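Local structure of hemolysin II regulatory protein (Bacillus cereus, 2JJ7) at residues Q7-I12 with S45-G50; K14-K19 with Q31-E36. The protein probably binds DNA as a transcriptional regulator of the TetR family, with a predicted helix-turn-helix in its N-terminal helical domain and a mostly helical build. All blocks are in the same frame, centred on the assembly; numbering follows the deposited sequence.

Interaction 1: Q7-I12 with S45-G50; sequences QTMENI and SYYFNG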
# COMPACT_ATOMS: atom_id res chain seq x y z
N GLN B 7 16.92 18.50 27.75
CA GLN B 7 17.69 17.38 27.20
C GLN B 7 17.13 15.99 27.58
O GLN B 7 17.06 15.09 26.75
CB GLN B 7 19.17 17.50 27.61
CG GLN B 7 20.09 16.36 27.11
CD GLN B 7 20.16 16.25 25.59
OE1 GLN B 7 21.16 16.61 24.99
NE2 GLN B 7 19.09 15.77 24.96
N THR B 8 16.74 15.83 28.84
CA THR B 8 16.24 14.53 29.29
C THR B 8 14.93 14.18 28.58
O THR B 8 14.75 13.04 28.13
CB THR B 8 16.07 14.50 30.83
OG1 THR B 8 17.33 14.81 31.44
CG2 THR B 8 15.62 13.13 31.30
N MET B 9 14.04 15.17 28.47
CA MET B 9 12.77 15.01 27.80
C MET B 9 12.98 14.72 26.31
O MET B 9 12.25 13.92 25.72
CB MET B 9 11.89 16.24 27.99
CG MET B 9 11.24 16.29 29.36
SD MET B 9 10.30 17.79 29.60
CE MET B 9 8.75 17.33 28.82
N GLU B 10 13.97 15.38 25.72
CA GLU B 10 14.35 15.11 24.34
C GLU B 10 14.87 13.68 24.17
O GLU B 10 14.45 12.97 23.25
CB GLU B 10 15.39 16.11 23.86
CG GLU B 10 15.98 15.71 22.52
CD GLU B 10 16.25 16.89 21.64
OE1 GLU B 10 17.12 17.72 22.01
OE2 GLU B 10 15.60 16.99 20.58
N ASN B 11 15.79 13.27 25.04
CA ASN B 11 16.23 11.88 25.08
C ASN B 11 15.07 10.89 25.16
O ASN B 11 15.07 9.87 24.46
CB ASN B 11 17.23 11.65 26.22
CG ASN B 11 18.58 12.27 25.93
OD1 ASN B 11 18.85 12.73 24.82
ND2 ASN B 11 19.45 12.29 26.93
N ILE B 12 14.08 11.19 26.00
CA ILE B 12 12.91 10.31 26.17
C ILE B 12 12.05 10.26 24.91
O ILE B 12 11.52 9.20 24.56
CB ILE B 12 12.05 10.70 27.39
CG1 ILE B 12 12.83 10.53 28.71
CG2 ILE B 12 10.74 9.86 27.43
CD1 ILE B 12 12.23 11.31 29.89
N SER B 45 7.91 9.06 33.82
CA SER B 45 6.49 9.15 34.16
C SER B 45 6.19 10.51 34.81
O SER B 45 5.12 11.07 34.63
CB SER B 45 6.05 7.97 35.03
OG SER B 45 6.87 7.86 36.18
N TYR B 46 7.16 11.06 35.54
CA TYR B 46 7.03 12.43 36.04
C TYR B 46 6.82 13.42 34.87
O TYR B 46 5.89 14.22 34.89
CB TYR B 46 8.21 12.83 36.92
CG TYR B 46 8.15 14.27 37.38
CD1 TYR B 46 7.17 14.69 38.28
CD2 TYR B 46 9.06 15.21 36.90
CE1 TYR B 46 7.09 16.02 38.69
CE2 TYR B 46 8.99 16.54 37.31
CZ TYR B 46 8.01 16.93 38.20
OH TYR B 46 7.94 18.24 38.61
N TYR B 47 7.67 13.34 33.85
CA TYR B 47 7.60 14.28 32.71
C TYR B 47 6.42 14.08 31.74
O TYR B 47 5.89 15.04 31.20
CB TYR B 47 8.92 14.28 31.93
CG TYR B 47 10.07 15.01 32.61
CD1 TYR B 47 9.87 16.23 33.26
CD2 TYR B 47 11.37 14.48 32.59
CE1 TYR B 47 10.92 16.91 33.89
CE2 TYR B 47 12.44 15.15 33.21
CZ TYR B 47 12.20 16.36 33.86
OH TYR B 47 13.23 17.03 34.47
N PHE B 48 6.04 12.83 31.50
CA PHE B 48 5.03 12.54 30.48
C PHE B 48 3.75 11.87 30.98
O PHE B 48 2.75 11.88 30.27
CB PHE B 48 5.64 11.76 29.30
CG PHE B 48 6.64 12.57 28.52
CD1 PHE B 48 8.00 12.44 28.75
CD2 PHE B 48 6.21 13.51 27.57
CE1 PHE B 48 8.94 13.22 28.05
CE2 PHE B 48 7.12 14.29 26.86
CZ PHE B 48 8.50 14.14 27.10
N ASN B 49 3.79 11.29 32.19
CA ASN B 49 2.60 10.65 32.76
C ASN B 49 1.92 9.71 31.76
O ASN B 49 0.78 9.96 31.35
CB ASN B 49 1.58 11.70 33.24
CG ASN B 49 1.89 12.23 34.65
OD1 ASN B 49 2.25 13.39 34.82
ND2 ASN B 49 1.74 11.37 35.66
N GLY B 50 2.64 8.67 31.32
CA GLY B 50 2.02 7.58 30.57
C GLY B 50 2.32 7.57 29.09
O GLY B 50 2.68 8.60 28.50
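M9 and Y47 mark the closest pass of the two backbones, their CA atoms 7.2 Å apart, where a turn of helix 5-23 faces the C-terminal turn of helix 41-48. M9 does most of the touching. Its chi1 of -77° sets CG anti to the carbonyl carbon, over one face of the Y47 ring and displaced toward the rim, with CG 3.9 Å from the ring centroid in a CH-pi contact. SD follows over the same ring, 4.3 Å from its centroid and 22° off the normal, a Met-aromatic contact. The chain then bends at chi3 (84°) and CE turns to F48, ending 3.6 Å from CZ. One methionine thus spans two successive aromatic residues.

T8 and I12 come up to the rim of the Y47 ring, close to its plane: T8 CG2 lies 4.2 Å from CE2, and I12 CD1 4.3 Å from CD2. The other branch of I12 serves F48, with CG2 3.9 Å from CE1, as I12 and F48 run alongside one another in opposing senses. F48 also packs on L13 of helix 5-23 and on L54 of helix 51-62, which I12 touches as well, so the inner end of the contact runs into the core of the N-terminal helical domain. Y47, further out, reaches R5.

The last residue of the predicted helix-turn-helix, F48, meets mainly carbon across this contact, from M9 CE and I12 CG2, while the sulfur serves Y47. Such a join rests on shape and dispersion, with the sulfur adding a modest attraction to the tyrosine face.

Interaction 2: K14-K19 with Q31-E36; sequences KAAKKK and QEIAKE
The first helix of the N-terminal helical domain, 5-23, here packs against helix 30-37, which opens the predicted helix-turn-helix, and the meeting point is A16 with I33. Their CA atoms lie only 5.3 Å apart, and the axes of the two short segments approach to 8.4 Å, with 124° between their N-to-C directions. I33 fills the joint with both branches. CG2, anti to its backbone N, and CD1, at the end of the other branch, each come 3.8 Å from A16 CB, while CG1 lies beside K19 CB. Beside it, A15 CB is 3.5 Å from I33 O and also meets E36 CG.

This is the three-helix N-terminal domain of the TetR family, in which the first helix backs the helix-turn-helix. I33 also touches I12, F20 and L54, and A16 reaches L54 and V58 of helix 51-62, so the alanine-isoleucine seam is buried among several helices.

Toward solvent the contact becomes polar. E36 leaves its backbone with CG anti to N (chi1 171°), lies over A15, then bends at chi2 (65°) to bring its carboxylate to the lysines. K18, extended beyond CG, crosses it at about a right angle; K18 NZ is 3.5 Å from E36 OE2, a long salt bridge, with K18 CD as near to the same oxygen. K19 passes E36 obliquely, K19 CE 3.9 Å from E36 OE1. The salt bridge of K19 NZ is with E22, though E36 OE1, beyond bridging distance at 4.6 Å from that NZ, could still feel its charge. E32 directs its charge elsewhere, to a salt bridge with R23, while K19 CG runs beside its backbone carbonyl.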
# COMPACT_ATOMS: atom_id res chain seq x y z
N LYS B 14 13.15 10.92 21.71
CA LYS B 14 13.95 10.16 20.74
C LYS B 14 13.73 8.66 20.97
O LYS B 14 13.52 7.91 20.01
CB LYS B 14 15.45 10.49 20.87
CG LYS B 14 15.87 11.78 20.20
CD LYS B 14 17.34 12.10 20.43
CE LYS B 14 17.65 13.52 19.93
NZ LYS B 14 19.10 13.77 19.66
N ALA B 15 13.78 8.25 22.23
CA ALA B 15 13.59 6.84 22.62
C ALA B 15 12.20 6.34 22.25
O ALA B 15 12.06 5.24 21.70
CB ALA B 15 13.82 6.65 24.12
N ALA B 16 11.19 7.14 22.56
CA ALA B 16 9.80 6.78 22.34
C ALA B 16 9.51 6.68 20.83
O ALA B 16 8.88 5.73 20.39
CB ALA B 16 8.91 7.78 23.00
N LYS B 17 9.97 7.65 20.05
CA LYS B 17 9.92 7.57 18.58
C LYS B 17 10.48 6.23 18.09
O LYS B 17 9.83 5.52 17.33
CB LYS B 17 10.71 8.72 17.94
CG LYS B 17 10.70 8.76 16.42
CD LYS B 17 11.74 9.72 15.86
CE LYS B 17 11.36 10.17 14.47
NZ LYS B 17 12.42 11.01 13.80
N LYS B 18 11.70 5.91 18.54
CA LYS B 18 12.38 4.68 18.16
C LYS B 18 11.57 3.43 18.52
O LYS B 18 11.34 2.56 17.68
CB LYS B 18 13.76 4.59 18.80
CG LYS B 18 14.57 3.38 18.32
CD LYS B 18 15.87 3.19 19.07
CE LYS B 18 16.59 1.94 18.58
NZ LYS B 18 18.03 1.95 18.95
N LYS B 19 11.13 3.36 19.77
CA LYS B 19 10.45 2.18 20.30
C LYS B 19 9.04 1.99 19.77
O LYS B 19 8.68 0.89 19.35
CB LYS B 19 10.50 2.19 21.83
CG LYS B 19 11.87 1.81 22.41
CD LYS B 19 12.09 0.30 22.28
CE LYS B 19 13.54 -0.08 22.38
NZ LYS B 19 13.74 -1.50 21.98
N GLN B 31 8.18 1.47 30.23
CA GLN B 31 9.37 0.81 30.79
C GLN B 31 10.49 0.61 29.76
O GLN B 31 11.65 0.91 30.03
CB GLN B 31 8.99 -0.53 31.45
CG GLN B 31 8.19 -0.40 32.75
CD GLN B 31 6.75 0.08 32.54
OE1 GLN B 31 6.22 0.05 31.43
NE2 GLN B 31 6.11 0.51 33.63
N GLU B 32 10.12 0.11 28.58
CA GLU B 32 11.07 -0.05 27.48
C GLU B 32 11.59 1.29 26.93
O GLU B 32 12.76 1.40 26.53
CB GLU B 32 10.42 -0.83 26.33
CG GLU B 32 9.87 -2.17 26.73
CD GLU B 32 8.86 -2.71 25.73
OE1 GLU B 32 9.03 -2.48 24.51
OE2 GLU B 32 7.89 -3.36 26.17
N ILE B 33 10.71 2.29 26.87
CA ILE B 33 11.09 3.64 26.46
C ILE B 33 12.08 4.25 27.46
O ILE B 33 13.12 4.80 27.05
CB ILE B 33 9.84 4.53 26.26
CG1 ILE B 33 9.02 4.02 25.06
CG2 ILE B 33 10.23 5.99 26.05
CD1 ILE B 33 7.68 4.74 24.84
N ALA B 34 11.79 4.13 28.75
CA ALA B 34 12.69 4.62 29.79
C ALA B 34 14.05 3.96 29.66
O ALA B 34 15.09 4.64 29.69
CB ALA B 34 12.12 4.39 31.16
N LYS B 35 14.02 2.64 29.51
CA LYS B 35 15.23 1.83 29.38
C LYS B 35 16.06 2.27 28.17
O LYS B 35 17.28 2.42 28.27
CB LYS B 35 14.88 0.34 29.29
CG LYS B 35 16.08 -0.58 29.23
CD LYS B 35 15.66 -2.04 29.26
CE LYS B 35 16.81 -2.91 29.75
NZ LYS B 35 16.37 -4.31 30.03
N GLU B 36 15.39 2.50 27.04
CA GLU B 36 16.05 2.96 25.82
C GLU B 36 16.66 4.36 26.00
O GLU B 36 17.78 4.62 25.55
CB GLU B 36 15.10 2.90 24.62
CG GLU B 36 15.62 3.55 23.33
CD GLU B 36 16.84 2.87 22.72
OE1 GLU B 36 16.98 1.63 22.85
OE2 GLU B 36 17.65 3.58 22.08

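In the fold
Both contacts hang on helix 5-23, whose earlier turns hold the end of helix 41-48 and whose later turns hold helix 30-37, so one helix contacts both consecutive helices of the predicted helix-turn-helix. Interaction 2 is nested within the chain loop that interaction 1 closes. Their centres lie about 10 Å apart, and they meet where I12 O packs against I33 CG2; L54 of helix 51-62 touches I12, F48, A16 and I33, tying the buried sides together. Each is only partly buried, but the chemistry differs: 7-12 with 45-50 sets a methionine and an isoleucine against two aromatic rings, whereas 14-19 with 31-36 joins small aliphatic groups inside to lysine and glutamate at the surface.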